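Local coordinates for protein transcriptional regulator (Actinomyces oris, PDB 5V8C) that probably acts as a LytR-Cps2A-Psr family phosphotransferase that moves glycan from a lipid-linked phosphate carrier onto a cell wall-anchored surface protein, at residues A[136-141]-A[169-174]; A[143-148]-A[160-165]; A[51-56]-A[70-75]; A[125-130]-A[201-206]. All coordinates share one frame; numbering follows the deposited sequence.

Contact 1: A[136-141]-A[169-174]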
loop_
_atom_site.group_PDB
_atom_site.type_symbol
_atom_site.label_atom_id
_atom_site.label_comp_id
_atom_site.label_asym_id
_atom_site.label_seq_id
_atom_site.Cartn_x
_atom_site.Cartn_y
_atom_site.Cartn_z
ATOM N N GLU A 136 18.822 -2.466 -12.528
ATOM C CA GLU A 136 19.164 -2.884 -13.890
ATOM C C GLU A 136 18.145 -2.302 -14.857
ATOM O O GLU A 136 17.013 -2.102 -14.435
ATOM C CB GLU A 136 19.026 -4.410 -13.963
ATOM C CG GLU A 136 20.238 -5.138 -14.489
ATOM C CD GLU A 136 20.015 -6.635 -14.575
ATOM O OE1 GLU A 136 18.839 -7.067 -14.517
ATOM O OE2 GLU A 136 21.019 -7.376 -14.692
ATOM N N PRO A 137 18.437 -2.170 -16.172
ATOM C CA PRO A 137 17.388 -1.715 -17.099
ATOM C C PRO A 137 16.180 -2.653 -17.079
ATOM O O PRO A 137 16.349 -3.871 -17.066
ATOM C CB PRO A 137 18.091 -1.719 -18.457
ATOM C CG PRO A 137 19.544 -1.625 -18.132
ATOM C CD PRO A 137 19.714 -2.391 -16.879
ATOM N N VAL A 138 14.976 -2.084 -16.951
ATOM C CA VAL A 138 13.709 -2.817 -16.905
ATOM C C VAL A 138 12.783 -2.255 -17.953
ATOM O O VAL A 138 12.768 -1.051 -18.168
ATOM C CB VAL A 138 12.976 -2.725 -15.535
ATOM C CG1 VAL A 138 12.581 -4.098 -15.012
ATOM C CG2 VAL A 138 13.735 -1.899 -14.498
ATOM N N ARG A 139 11.891 -3.086 -18.472
ATOM C CA ARG A 139 10.835 -2.635 -19.376
ATOM C C ARG A 139 9.573 -3.466 -19.164
ATOM O O ARG A 139 9.627 -4.554 -18.577
ATOM C CB ARG A 139 11.276 -2.634 -20.858
ATOM C CG ARG A 139 11.715 -3.994 -21.362
ATOM C CD ARG A 139 11.297 -4.253 -22.787
ATOM N NE ARG A 139 12.099 -3.480 -23.731
ATOM C CZ ARG A 139 12.351 -3.858 -24.980
ATOM N NH1 ARG A 139 11.882 -5.014 -25.441
ATOM N NH2 ARG A 139 13.089 -3.090 -25.774
ATOM N N ASP A 140 8.442 -2.938 -19.625
ATOM C CA ASP A 140 7.147 -3.597 -19.551
ATOM C C ASP A 140 6.264 -2.983 -20.619
ATOM O O ASP A 140 5.972 -1.789 -20.561
ATOM C CB ASP A 140 6.517 -3.423 -18.153
ATOM C CG ASP A 140 5.418 -4.414 -17.826
ATOM O OD1 ASP A 140 4.462 -4.532 -18.627
ATOM O OD2 ASP A 140 5.487 -5.035 -16.748
ATOM N N ALA A 141 5.892 -3.785 -21.626
ATOM C CA ALA A 141 5.035 -3.352 -22.730
ATOM C C ALA A 141 3.627 -3.006 -22.228
ATOM O O ALA A 141 3.029 -2.026 -22.684
ATOM C CB ALA A 141 4.960 -4.448 -23.779
ATOM N N PRO A 169 7.546 -7.997 -16.005
ATOM C CA PRO A 169 8.760 -7.206 -16.257
ATOM C C PRO A 169 9.805 -7.930 -17.100
ATOM O O PRO A 169 10.287 -9.001 -16.718
ATOM C CB PRO A 169 9.268 -6.872 -14.852
ATOM C CG PRO A 169 8.721 -7.936 -13.977
ATOM C CD PRO A 169 7.537 -8.570 -14.643
ATOM N N GLU A 170 10.149 -7.347 -18.255
ATOM C CA GLU A 170 11.188 -7.890 -19.127
ATOM C C GLU A 170 12.528 -7.366 -18.646
ATOM O O GLU A 170 12.639 -6.202 -18.248
ATOM C CB GLU A 170 10.975 -7.484 -20.585
ATOM C CG GLU A 170 9.966 -8.320 -21.346
ATOM C CD GLU A 170 9.499 -7.655 -22.625
ATOM O OE1 GLU A 170 10.327 -7.504 -23.554
ATOM O OE2 GLU A 170 8.320 -7.237 -22.680
ATOM N N ILE A 171 13.542 -8.226 -18.666
ATOM C CA ILE A 171 14.866 -7.851 -18.199
ATOM C C ILE A 171 15.942 -8.284 -19.206
ATOM O O ILE A 171 15.662 -9.092 -20.087
ATOM C CB ILE A 171 15.081 -8.352 -16.743
ATOM C CG1 ILE A 171 15.915 -7.360 -15.947
ATOM C CG2 ILE A 171 15.616 -9.780 -16.646
ATOM C CD1 ILE A 171 15.137 -6.600 -15.009
ATOM N N LEU A 172 17.139 -7.684 -19.129
ATOM C CA LEU A 172 18.194 -7.977 -20.089
ATOM C C LEU A 172 19.101 -9.125 -19.608
ATOM O O LEU A 172 19.896 -8.962 -18.669
ATOM C CB LEU A 172 18.986 -6.687 -20.371
ATOM C CG LEU A 172 19.534 -6.427 -21.769
ATOM C CD1 LEU A 172 20.787 -7.247 -22.035
ATOM C CD2 LEU A 172 18.462 -6.556 -22.867
ATOM N N ARG A 173 18.920 -10.308 -20.208
ATOM C CA ARG A 173 19.735 -11.484 -19.892
ATOM C C ARG A 173 20.297 -12.073 -21.182
ATOM O O ARG A 173 19.559 -12.236 -22.157
ATOM C CB ARG A 173 18.935 -12.536 -19.106
ATOM C CG ARG A 173 18.542 -12.117 -17.691
ATOM C CD ARG A 173 19.702 -12.148 -16.706
ATOM N NE ARG A 173 19.238 -11.981 -15.330
ATOM C CZ ARG A 173 19.068 -10.806 -14.733
ATOM N NH1 ARG A 173 19.346 -9.684 -15.377
ATOM N NH2 ARG A 173 18.629 -10.748 -13.482
ATOM N N ASP A 174 21.617 -12.308 -21.212
ATOM C CA ASP A 174 22.325 -12.826 -22.382
ATOM C C ASP A 174 22.004 -11.985 -23.640
ATOM O O ASP A 174 21.679 -12.528 -24.701
ATOM C CB ASP A 174 22.012 -14.328 -22.572
ATOM C CG ASP A 174 22.971 -15.079 -23.470
ATOM O OD1 ASP A 174 24.178 -15.113 -23.152
ATOM O OD2 ASP A 174 22.510 -15.651 -24.477
HETATM O O HOH W 1 18.413 -5.673 -17.482
#

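Contact 2: A[143-148]-A[160-165]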
loop_
_atom_site.group_PDB
_atom_site.type_symbol
_atom_site.label_atom_id
_atom_site.label_comp_id
_atom_site.label_asym_id
_atom_site.label_seq_id
_atom_site.Cartn_x
_atom_site.Cartn_y
_atom_site.Cartn_z
ATOM N N THR A 143 2.524 -2.067 -18.884
ATOM C CA THR A 143 2.431 -0.848 -18.063
ATOM C C THR A 143 3.101 0.382 -18.710
ATOM O O THR A 143 2.832 1.515 -18.295
ATOM C CB THR A 143 2.944 -1.092 -16.635
ATOM O OG1 THR A 143 4.370 -0.997 -16.611
ATOM C CG2 THR A 143 2.481 -2.426 -16.064
ATOM N N GLY A 144 3.954 0.142 -19.708
ATOM C CA GLY A 144 4.684 1.189 -20.415
ATOM C C GLY A 144 5.946 1.625 -19.691
ATOM O O GLY A 144 6.377 2.771 -19.836
ATOM N N LEU A 145 6.538 0.718 -18.887
ATOM C CA LEU A 145 7.759 0.984 -18.127
ATOM C C LEU A 145 8.993 0.784 -19.008
ATOM O O LEU A 145 9.108 -0.231 -19.694
ATOM C CB LEU A 145 7.817 0.059 -16.889
ATOM C CG LEU A 145 9.106 0.032 -16.066
ATOM C CD1 LEU A 145 9.110 1.122 -15.005
ATOM C CD2 LEU A 145 9.300 -1.319 -15.412
ATOM N N ASN A 146 9.900 1.762 -19.011
ATOM C CA ASN A 146 11.156 1.644 -19.729
ATOM C C ASN A 146 12.246 2.419 -19.014
ATOM O O ASN A 146 12.341 3.636 -19.160
ATOM C CB ASN A 146 11.041 2.030 -21.223
ATOM C CG ASN A 146 12.326 1.824 -22.016
ATOM O OD1 ASN A 146 13.199 1.015 -21.668
ATOM N ND2 ASN A 146 12.487 2.571 -23.092
ATOM N N LEU A 147 13.049 1.714 -18.209
ATOM C CA LEU A 147 14.162 2.318 -17.487
ATOM C C LEU A 147 15.442 1.838 -18.144
ATOM O O LEU A 147 15.777 0.660 -18.045
ATOM C CB LEU A 147 14.096 1.987 -15.982
ATOM C CG LEU A 147 12.822 2.465 -15.252
ATOM C CD1 LEU A 147 12.802 1.998 -13.804
ATOM C CD2 LEU A 147 12.677 3.978 -15.310
ATOM N N SER A 148 16.093 2.723 -18.919
ATOM C CA SER A 148 17.243 2.357 -19.746
ATOM C C SER A 148 18.555 2.153 -18.973
ATOM O O SER A 148 19.467 1.506 -19.500
ATOM C CB SER A 148 17.429 3.349 -20.890
ATOM O OG SER A 148 17.798 4.638 -20.429
ATOM N N ALA A 160 6.438 5.669 -11.756
ATOM C CA ALA A 160 6.199 5.010 -10.469
ATOM C C ALA A 160 4.993 4.066 -10.527
ATOM O O ALA A 160 5.038 2.956 -9.979
ATOM C CB ALA A 160 5.999 6.052 -9.390
ATOM N N LEU A 161 3.936 4.494 -11.231
ATOM C CA LEU A 161 2.724 3.705 -11.428
ATOM C C LEU A 161 3.019 2.476 -12.291
ATOM O O LEU A 161 2.544 1.389 -11.978
ATOM C CB LEU A 161 1.626 4.573 -12.066
ATOM C CG LEU A 161 0.220 3.975 -12.120
ATOM C CD1 LEU A 161 -0.371 3.813 -10.731
ATOM C CD2 LEU A 161 -0.691 4.841 -12.963
ATOM N N ALA A 162 3.842 2.644 -13.342
ATOM C CA ALA A 162 4.256 1.554 -14.220
ATOM C C ALA A 162 5.122 0.534 -13.459
ATOM O O ALA A 162 5.026 -0.662 -13.714
ATOM C CB ALA A 162 5.028 2.112 -15.403
ATOM N N LEU A 163 5.940 1.013 -12.511
ATOM C CA LEU A 163 6.817 0.188 -11.685
ATOM C C LEU A 163 6.019 -0.683 -10.699
ATOM O O LEU A 163 6.278 -1.887 -10.604
ATOM C CB LEU A 163 7.843 1.074 -10.943
ATOM C CG LEU A 163 9.078 0.383 -10.349
ATOM C CD1 LEU A 163 9.749 -0.544 -11.348
ATOM C CD2 LEU A 163 10.081 1.406 -9.873
ATOM N N VAL A 164 5.045 -0.086 -9.986
ATOM C CA VAL A 164 4.216 -0.833 -9.045
ATOM C C VAL A 164 3.252 -1.784 -9.779
ATOM O O VAL A 164 2.984 -2.876 -9.285
ATOM C CB VAL A 164 3.497 0.058 -7.994
ATOM C CG1 VAL A 164 4.494 0.878 -7.183
ATOM C CG2 VAL A 164 2.450 0.958 -8.628
ATOM N N ARG A 165 2.775 -1.390 -10.969
ATOM C CA ARG A 165 1.842 -2.192 -11.762
ATOM C C ARG A 165 2.529 -3.287 -12.571
ATOM O O ARG A 165 1.835 -4.150 -13.101
ATOM C CB ARG A 165 1.067 -1.302 -12.742
ATOM C CG ARG A 165 -0.162 -0.610 -12.191
ATOM C CD ARG A 165 -0.916 0.065 -13.330
ATOM N NE ARG A 165 -0.047 0.951 -14.111
ATOM C CZ ARG A 165 -0.317 1.386 -15.339
ATOM N NH1 ARG A 165 -1.436 1.019 -15.949
ATOM N NH2 ARG A 165 0.533 2.190 -15.966
#

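Contact 3: A[51-56]-A[70-75]. With PO4 (phosphate ion), chain C.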
loop_
_atom_site.group_PDB
_atom_site.type_symbol
_atom_site.label_atom_id
_atom_site.label_comp_id
_atom_site.label_asym_id
_atom_site.label_seq_id
_atom_site.Cartn_x
_atom_site.Cartn_y
_atom_site.Cartn_z
ATOM N N ARG A 51 -9.654 -3.654 -9.153
ATOM C CA ARG A 51 -8.726 -4.487 -8.387
ATOM C C ARG A 51 -7.800 -3.646 -7.518
ATOM O O ARG A 51 -7.446 -2.529 -7.896
ATOM C CB ARG A 51 -7.898 -5.383 -9.322
ATOM C CG ARG A 51 -8.642 -6.602 -9.841
ATOM C CD ARG A 51 -7.669 -7.677 -10.276
ATOM N NE ARG A 51 -8.338 -8.751 -11.007
ATOM C CZ ARG A 51 -7.747 -9.884 -11.371
ATOM N NH1 ARG A 51 -6.475 -10.106 -11.066
ATOM N NH2 ARG A 51 -8.427 -10.810 -12.035
ATOM N N ALA A 52 -7.397 -4.187 -6.360
ATOM C CA ALA A 52 -6.487 -3.497 -5.446
ATOM C C ALA A 52 -5.045 -3.902 -5.758
ATOM O O ALA A 52 -4.664 -5.051 -5.532
ATOM C CB ALA A 52 -6.835 -3.837 -4.005
ATOM N N ASP A 53 -4.269 -2.986 -6.346
ATOM C CA ASP A 53 -2.875 -3.234 -6.695
ATOM C C ASP A 53 -1.984 -3.092 -5.470
ATOM O O ASP A 53 -1.025 -3.848 -5.318
ATOM C CB ASP A 53 -2.414 -2.275 -7.809
ATOM C CG ASP A 53 -3.012 -2.561 -9.175
ATOM O OD1 ASP A 53 -3.698 -3.601 -9.322
ATOM O OD2 ASP A 53 -2.780 -1.755 -10.106
ATOM N N VAL A 54 -2.319 -2.139 -4.586
ATOM C CA VAL A 54 -1.561 -1.849 -3.367
ATOM C C VAL A 54 -2.482 -1.925 -2.150
ATOM O O VAL A 54 -3.565 -1.340 -2.156
ATOM C CB VAL A 54 -0.871 -0.467 -3.473
ATOM C CG1 VAL A 54 -0.169 -0.094 -2.170
ATOM C CG2 VAL A 54 0.112 -0.433 -4.642
ATOM N N ILE A 55 -2.060 -2.667 -1.118
ATOM C CA ILE A 55 -2.798 -2.838 0.136
ATOM C C ILE A 55 -1.790 -2.699 1.250
ATOM O O ILE A 55 -0.964 -3.591 1.435
ATOM C CB ILE A 55 -3.513 -4.212 0.235
ATOM C CG1 ILE A 55 -4.361 -4.545 -1.010
ATOM C CG2 ILE A 55 -4.329 -4.317 1.507
ATOM C CD1 ILE A 55 -3.708 -5.525 -1.905
ATOM N N ALA A 56 -1.847 -1.588 1.981
ATOM C CA ALA A 56 -0.944 -1.330 3.097
ATOM C C ALA A 56 -1.712 -0.875 4.334
ATOM O O ALA A 56 -2.680 -0.112 4.236
ATOM C CB ALA A 56 0.083 -0.271 2.710
ATOM N N LEU A 70 0.855 -5.473 2.429
ATOM C CA LEU A 70 0.194 -6.764 2.245
ATOM C C LEU A 70 0.224 -7.165 0.774
ATOM O O LEU A 70 -0.327 -6.439 -0.058
ATOM C CB LEU A 70 -1.249 -6.717 2.762
ATOM C CG LEU A 70 -1.442 -6.425 4.253
ATOM C CD1 LEU A 70 -2.908 -6.174 4.571
ATOM C CD2 LEU A 70 -0.899 -7.547 5.123
ATOM N N PRO A 71 0.891 -8.291 0.423
ATOM C CA PRO A 71 0.963 -8.699 -0.994
ATOM C C PRO A 71 -0.414 -8.970 -1.611
ATOM O O PRO A 71 -1.233 -9.652 -1.002
ATOM C CB PRO A 71 1.850 -9.946 -0.959
ATOM C CG PRO A 71 1.745 -10.459 0.421
ATOM C CD PRO A 71 1.598 -9.253 1.292
ATOM N N ARG A 72 -0.680 -8.380 -2.793
ATOM C CA ARG A 72 -1.965 -8.455 -3.504
ATOM C C ARG A 72 -2.401 -9.883 -3.883
ATOM O O ARG A 72 -3.597 -10.174 -3.924
ATOM C CB ARG A 72 -1.948 -7.537 -4.746
ATOM C CG ARG A 72 -0.940 -7.958 -5.832
ATOM C CD ARG A 72 -0.951 -7.083 -7.083
ATOM N NE ARG A 72 -2.251 -7.065 -7.764
ATOM C CZ ARG A 72 -2.688 -8.017 -8.583
ATOM N NH1 ARG A 72 -1.953 -9.100 -8.806
ATOM N NH2 ARG A 72 -3.870 -7.901 -9.175
ATOM N N ASP A 73 -1.424 -10.757 -4.171
ATOM C CA ASP A 73 -1.653 -12.144 -4.583
ATOM C C ASP A 73 -1.958 -13.056 -3.398
ATOM O O ASP A 73 -2.391 -14.183 -3.602
ATOM C CB ASP A 73 -0.469 -12.675 -5.418
ATOM C CG ASP A 73 0.912 -12.380 -4.842
ATOM O OD1 ASP A 73 1.275 -11.181 -4.745
ATOM O OD2 ASP A 73 1.657 -13.349 -4.553
ATOM N N LEU A 74 -1.787 -12.549 -2.161
ATOM C CA LEU A 74 -2.058 -13.311 -0.937
ATOM C C LEU A 74 -3.544 -13.705 -0.835
ATOM O O LEU A 74 -4.420 -12.854 -0.949
ATOM C CB LEU A 74 -1.600 -12.505 0.293
ATOM C CG LEU A 74 -1.965 -13.047 1.676
ATOM C CD1 LEU A 74 -0.946 -14.079 2.160
ATOM C CD2 LEU A 74 -2.120 -11.918 2.670
ATOM N N THR A 75 -3.810 -15.002 -0.651
ATOM C CA THR A 75 -5.161 -15.553 -0.533
ATOM C C THR A 75 -5.505 -15.678 0.951
ATOM O O THR A 75 -4.657 -16.092 1.742
ATOM C CB THR A 75 -5.241 -16.895 -1.274
ATOM O OG1 THR A 75 -4.642 -16.754 -2.565
ATOM C CG2 THR A 75 -6.662 -17.411 -1.416
HETATM P P PO4 C . -3.574 -10.585 -12.652
HETATM O O1 PO4 C . -4.516 -11.366 -13.683
HETATM O O2 PO4 C . -3.546 -11.386 -11.267
HETATM O O3 PO4 C . -4.163 -9.119 -12.400
HETATM O O4 PO4 C . -2.137 -10.478 -13.230
HETATM O O HOH W 2 0.481 -4.288 -1.403
#

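Contact 4: A[125-130]-A[201-206]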
loop_
_atom_site.group_PDB
_atom_site.type_symbol
_atom_site.label_atom_id
_atom_site.label_comp_id
_atom_site.label_asym_id
_atom_site.label_seq_id
_atom_site.Cartn_x
_atom_site.Cartn_y
_atom_site.Cartn_z
ATOM N N ASP A 125 3.495 13.530 -8.747
ATOM C CA ASP A 125 3.991 14.682 -9.491
ATOM C C ASP A 125 3.879 15.979 -8.688
ATOM O O ASP A 125 4.678 16.889 -8.900
ATOM C CB ASP A 125 3.341 14.777 -10.875
ATOM C CG ASP A 125 4.041 13.894 -11.902
ATOM O OD1 ASP A 125 5.210 13.502 -11.656
ATOM O OD2 ASP A 125 3.422 13.594 -12.945
ATOM N N SER A 126 2.962 16.020 -7.698
ATOM C CA SER A 126 2.832 17.132 -6.760
ATOM C C SER A 126 3.984 17.123 -5.739
ATOM O O SER A 126 4.271 18.153 -5.126
ATOM C CB SER A 126 1.498 17.052 -6.033
ATOM O OG SER A 126 0.447 17.346 -6.935
ATOM N N LEU A 127 4.617 15.957 -5.539
ATOM C CA LEU A 127 5.777 15.794 -4.661
ATOM C C LEU A 127 7.049 16.071 -5.449
ATOM O O LEU A 127 8.140 16.083 -4.878
ATOM C CB LEU A 127 5.845 14.357 -4.101
ATOM C CG LEU A 127 4.810 13.986 -3.050
ATOM C CD1 LEU A 127 4.575 12.469 -3.021
ATOM C CD2 LEU A 127 5.208 14.517 -1.683
ATOM N N GLY A 128 6.906 16.236 -6.758
ATOM C CA GLY A 128 8.036 16.424 -7.655
ATOM C C GLY A 128 8.727 15.112 -7.975
ATOM O O GLY A 128 9.928 15.090 -8.265
ATOM N N GLY A 129 7.963 14.020 -7.928
ATOM C CA GLY A 129 8.483 12.689 -8.196
ATOM C C GLY A 129 9.174 12.065 -6.998
ATOM O O GLY A 129 9.334 12.700 -5.950
ATOM N N ILE A 130 9.573 10.813 -7.142
ATOM C CA ILE A 130 10.212 10.067 -6.072
ATOM C C ILE A 130 11.540 9.528 -6.555
ATOM O O ILE A 130 11.661 9.180 -7.730
ATOM C CB ILE A 130 9.280 8.932 -5.540
ATOM C CG1 ILE A 130 8.723 8.047 -6.691
ATOM C CG2 ILE A 130 8.156 9.499 -4.651
ATOM C CD1 ILE A 130 8.116 6.719 -6.258
ATOM N N LEU A 201 7.205 8.442 1.465
ATOM C CA LEU A 201 7.395 8.925 2.832
ATOM C C LEU A 201 8.532 9.944 2.918
ATOM O O LEU A 201 8.385 10.982 3.568
ATOM C CB LEU A 201 7.689 7.752 3.770
ATOM C CG LEU A 201 6.509 7.132 4.514
ATOM C CD1 LEU A 201 7.000 6.088 5.477
ATOM C CD2 LEU A 201 5.700 8.181 5.281
ATOM N N SER A 202 9.656 9.650 2.239
ATOM C CA SER A 202 10.824 10.528 2.205
ATOM C C SER A 202 10.489 11.853 1.526
ATOM O O SER A 202 10.745 12.908 2.112
ATOM C CB SER A 202 11.996 9.842 1.513
ATOM O OG SER A 202 12.255 8.575 2.095
ATOM N N ALA A 203 9.851 11.799 0.331
ATOM C CA ALA A 203 9.446 12.988 -0.422
ATOM C C ALA A 203 8.425 13.839 0.345
ATOM O O ALA A 203 8.485 15.068 0.261
ATOM C CB ALA A 203 8.895 12.596 -1.783
ATOM N N ILE A 204 7.517 13.191 1.110
ATOM C CA ILE A 204 6.503 13.864 1.935
ATOM C C ILE A 204 7.151 14.811 2.961
ATOM O O ILE A 204 6.774 15.982 3.032
ATOM C CB ILE A 204 5.526 12.831 2.581
ATOM C CG1 ILE A 204 4.454 12.337 1.569
ATOM C CG2 ILE A 204 4.896 13.339 3.887
ATOM C CD1 ILE A 204 3.256 13.303 1.261
ATOM N N GLY A 205 8.138 14.303 3.704
ATOM C CA GLY A 205 8.875 15.072 4.701
ATOM C C GLY A 205 9.717 16.173 4.089
ATOM O O GLY A 205 9.781 17.280 4.630
ATOM N N GLN A 206 10.339 15.881 2.928
ATOM C CA GLN A 206 11.160 16.824 2.162
ATOM C C GLN A 206 10.323 17.997 1.629
ATOM O O GLN A 206 10.864 19.073 1.368
ATOM C CB GLN A 206 11.886 16.108 1.014
ATOM C CG GLN A 206 13.090 15.292 1.471
ATOM C CD GLN A 206 14.007 14.938 0.324
ATOM O OE1 GLN A 206 14.639 15.805 -0.296
ATOM N NE2 GLN A 206 14.134 13.651 0.044
#

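Contact 1: A[136-141]-A[169-174]
Arg173 NH1 donates to Glu136 OE1 over 2.8 Å in a nearly straight salt-bridge bond, 165° at the hydrogen. The nitrogen meets the syn lone pair of OE1 and lies 2.9 Å from Glu136 OE2 too; OE1 is in the guanidinium plane, although the two flat groups are turned 66° against each other. A bend at chi2 (-75°) turns Arg173 CD toward the acid. Ile171 crosses Glu136 at about a right angle, its CG2 over one face of the Arg173 guanidinium, toward the rim. An alanine at Glu136 would probably leave that guanidinium without its opposite charge, a weak bond to Leu172 O remaining. Arg139 and Glu170 form an antiparallel hydrogen-bonded pair, with Glu170 N to Arg139 O at 2.9 Å and Arg139 N to Glu170 O at 3.2 Å. Their side chains share a face, and Arg139 NH1 reaches Glu170 OE1 in a weak salt bridge of 3.5 Å. Branched apolar residues suit the other face, where Val138 CG1 meets Ile171 CD1 at 3.6 Å. A water links Pro137 O to Leu172 N. These are the central strands of a four-stranded antiparallel sheet: strand 145-147 flanks 138-140, and strand 176-178 flanks 170-173, placing Trp177 for a cation-pi contact with Arg139.

Contact 2: A[143-148]-A[160-165]
Thr143 and Leu145 bring the edge strand 145-147, and the turn before it, against helix 157-165, a strand-on-helix packing centred on Ala162. The tight part lies around the small Ala162 methyl, which lets the backbones approach: Leu145 CB rests on Ala162 CB at 3.8 Å, while Thr143 OG1 donates to Ala162 O at 3.0 Å. The hydroxyl comes from the side, at a C=O...donor angle of 109°, and tilted out of the carbonyl plane. It is put there by a chi1 of 82°, which sets OG1 between the backbone N and carbonyl carbon and turns CG2 to the Arg165 carbonyl, 3.5 Å from Arg165 O. An alanine at Thr143 would probably leave Ala162 O without its hydroxyl partner and a gap beside the carbonyl and CB of Arg165. Packing is looser toward Leu163, whose CD1 approaches Leu145 CD1 at 4.1 Å. Gly144 is exposed on the solvent side; its positive phi, 83°, is a conformation that glycine adopts readily. Arg165 closes the other end, its guanidinium lying between Thr143 CB over one face and Leu161 CD2 over the opposite one, both toward the rim, while Arg165 NE makes a weak bond of 3.4 Å to Leu161 O.

Contact 3: A[51-56]-A[70-75]
Arg51 and Arg72 bring their guanidinium groups together at the mouth of a beta hairpin, where strand 52-60 begins and strand 65-70 runs out into a type I turn, Pro71 to Leu74. The groups are nearly coplanar, 11° apart, with Arg51 NH1 3.9 Å from Arg72 NH2. Such like charges would probably repel, but a phosphate ion, likely from the crystallisation liquor, lies at both: its O3 is 2.8 Å from Arg51 NH1 and receives a weak bond from Arg72 NH2. With Arg85 also close by, the cluster is consistent with the arginine-rich phosphate-binding pocket of this family. Next, Ala52 O packs on Arg72 CB. Asp53, which with Val54 forms a classic beta bulge opposite Gly27, lies side by side with Arg72. Its OD1 stays 4.1 Å from Arg72 NE, beyond a salt bridge. A chi1 of 65° sets Arg72 CG between its backbone N and carbonyl carbon, near Asp53 O, which also touches Arg72 CD. Val54 turns away to pack on Met197 and Thr193 of helix 182-208. Ile55, a branched residue fit for the buried side, sets CD1 against CA and CB of Arg72 and CG2 against Leu70 CD1, 3.9 Å away. Leu70 N donates to Ile55 O at 2.8 Å, nearly in line with the carbonyl. Beside that bond a water accepts from Ile55 N at 3.0 Å and lies 2.7 Å from Leu70 O.

Contact 4: A[125-130]-A[201-206]
Leu127 CD2 makes most of the apolar contact, reaching from the end of helix 117-126 to helix 182-208, where it meets Ile204 CD1 at 3.7 Å and Ala203 CB at 4.2 Å. Its chi1 of -72° carries CG, anti to the carbonyl carbon, toward the long helix. Ile204 turns CD1 toward it (chi2 -77°), and Ala203 suits its place because a single methyl lets the loop come close. From another direction Ile130 CG2 approaches the same Ala203 CB at 4.3 Å, while Ile130 also packs along Val196, Ala199 and Val200 of the long helix. Backbone atoms add a little: Leu127 CD2 also touches Ala203 O at 3.8 Å, and Gly129 O lies near the methyl. Turn geometry delivers these groups. Gly128 follows the helix in a Schellman motif with phi 79°, and Gly129 comes next with positive phi too, values that favour glycine. Polar bonding plays no part across the interface; Gly129 O has a weak partner in Arg154 NH1. The side chain of Ile204 comes within about 5 Å of a bound polyether, probably from the crystallisation liquor, which may mark a greasy pocket. With no hydrogen bond across the contact, its fit probably rests on side-chain shape rather than on bond direction.

Overall arrangement
From the N terminus, contact 3 closes first, joining residues 51-56 to 70-75 across the hairpin of the large mixed sheet, in series with the rest. Contact 4 then opens at residue 125 and closes the longest loop, returning on helix 182-208. Nested inside it is contact 1, which pairs the two central strands of the smaller antiparallel sheet, and nested again inside that is contact 2, setting the sheet's edge strand on helix 157-165. None cross. Contacts 1 and 2 share the sheet through Val138 O and Leu147 N, 2.8 Å apart. The helix of contact 2 also touches both others: Arg165 CG packs on Asp53 OD2 of contact 3, and Ala160 CB on Ile130 CD1 of contact 4.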